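Local coordinates for endoglucanase A (Clostridium longisporum, PDB 6Q1I), which hydrolyses internal beta-1,4-glucosidic linkages in barley beta-glucan, lichenan and carboxymethylcellulose, and also degrades xylan, through its family 5 glycoside hydrolase domain, at residues 11-14 with 15-18. Residues are numbered along the deposited sequence; the frame is centred on the assembly and turned at random.
Sequences MRSA and SEIV
S13 and E16 grip each other reciprocally. The hydroxyl OG of S13 accepts from the backbone N of E16 at 3.1 Å, with an N-H...O angle of 157°, while OE2 of E16 reaches back to the backbone N of S13 at 2.8 Å. That second bond meets OE2 on its anti side, 33° out of the carboxylate plane. S13 OG also donates to E16 OE2 at 3.0 Å, and the carboxylate oxygen receives it on its anti lone pair, so one oxygen takes two donors from the same serine. These bonds are those of one of two modelled E16 conformers. A chi1 of 71° sets OG between the backbone N and carbonyl carbon of S13, from where it can serve both the E16 amide and the carboxylate. With S13 at the N-cap, the pattern is a capping box opening helix 14-20, which precedes the first strand, 23-27, of the eight-stranded (beta/alpha) barrel. Ordinary helical bonding follows at once: I17 N donates to S13 O at 3.0 Å and V18 N to A14 O at 3.0 Å.

Next to the box, the side chain of R12 runs slantwise across that of I17. Their aliphatic parts meet at R12 CB and I17 CG1, 3.7 Å apart, and the same CG1 sits over one face of the R12 guanidinium, 4.0 Å above its plane and displaced toward the rim. I17 CD1 packs against R12 O at 3.5 Å. The guanidinium is held from beyond the turn, NH2 by a salt bridge to D151 and NH1 by a hydrogen bond to Y109 OH, while A14 and V18 rest on I230 of barrel strand 229-234.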
loop_
_atom_site.group_PDB
_atom_site.type_symbol
_atom_site.label_atom_id
_atom_site.label_comp_id
_atom_site.label_asym_id
_atom_site.label_seq_id
_atom_site.Cartn_x
_atom_site.Cartn_y
_atom_site.Cartn_z
ATOM N N MET A 11 -10.145 -13.189 15.608
ATOM C CA MET A 11 -9.204 -12.400 14.830
ATOM C C MET A 11 -7.960 -12.153 15.671
ATOM O O MET A 11 -8.065 -11.753 16.838
ATOM C CB MET A 11 -9.828 -11.059 14.438
ATOM C CG MET A 11 -11.222 -11.162 13.815
ATOM S SD MET A 11 -11.222 -11.853 12.154
ATOM C CE MET A 11 -10.710 -10.429 11.214
ATOM N N ARG A 12 -6.790 -12.405 15.088
ATOM C CA ARG A 12 -5.540 -12.084 15.765
ATOM C C ARG A 12 -5.417 -10.578 15.952
ATOM O O ARG A 12 -5.980 -9.785 15.193
ATOM C CB ARG A 12 -4.349 -12.577 14.941
ATOM C CG ARG A 12 -4.021 -14.058 15.111
ATOM C CD ARG A 12 -3.000 -14.506 14.093
ATOM N NE ARG A 12 -3.561 -14.508 12.750
ATOM C CZ ARG A 12 -2.895 -14.855 11.655
ATOM N NH1 ARG A 12 -1.623 -15.223 11.730
ATOM N NH2 ARG A 12 -3.501 -14.828 10.480
ATOM N N SER A 13 -4.669 -10.180 16.974
ATOM C CA SER A 13 -4.368 -8.769 17.140
ATOM C C SER A 13 -3.522 -8.266 15.974
ATOM O O SER A 13 -2.804 -9.019 15.313
ATOM C CB SER A 13 -3.588 -8.544 18.425
ATOM O OG SER A 13 -2.279 -9.051 18.283
ATOM N N ALA A 14 -3.595 -6.959 15.738
ATOM C CA ALA A 14 -2.804 -6.378 14.665
ATOM C C ALA A 14 -1.327 -6.656 14.881
ATOM O O ALA A 14 -0.594 -6.923 13.926
ATOM C CB ALA A 14 -3.065 -4.878 14.582
ATOM N N SER A 15 -0.869 -6.606 16.132
ATOM C CA SER A 15 0.547 -6.842 16.397
ATOM C C SER A 15 0.942 -8.265 16.026
ATOM O O SER A 15 2.033 -8.492 15.489
ATOM C CB SER A 15 0.868 -6.542 17.860
ATOM O OG SER A 15 0.682 -5.166 18.135
ATOM N N GLU A 16 0.069 -9.237 16.287
ATOM C CA GLU A 16 0.367 -10.618 15.918
ATOM C C GLU A 16 0.425 -10.781 14.403
ATOM O O GLU A 16 1.311 -11.458 13.869
ATOM C CB GLU A 16 -0.714 -11.545 16.480
ATOM C CG GLU A 16 -0.773 -11.664 18.006
ATOM C CD GLU A 16 -1.993 -12.462 18.489
ATOM O OE1 GLU A 16 -1.852 -13.678 18.725
ATOM O OE2 GLU A 16 -3.098 -11.887 18.617
ATOM N N ILE A 17 -0.531 -10.179 13.697
ATOM C CA ILE A 17 -0.603 -10.339 12.249
ATOM C C ILE A 17 0.647 -9.774 11.586
ATOM O O ILE A 17 1.228 -10.393 10.683
ATOM C CB ILE A 17 -1.897 -9.685 11.723
ATOM C CG1 ILE A 17 -3.115 -10.501 12.178
ATOM C CG2 ILE A 17 -1.860 -9.538 10.194
ATOM C CD1 ILE A 17 -4.442 -9.771 12.071
ATOM N N VAL A 18 1.092 -8.598 12.028
ATOM C CA VAL A 18 2.243 -7.966 11.388
ATOM C C VAL A 18 3.483 -8.849 11.505
ATOM O O VAL A 18 4.344 -8.844 10.613
ATOM C CB VAL A 18 2.436 -6.551 11.976
ATOM C CG1 VAL A 18 3.749 -5.950 11.573
ATOM C CG2 VAL A 18 1.315 -5.633 11.537
#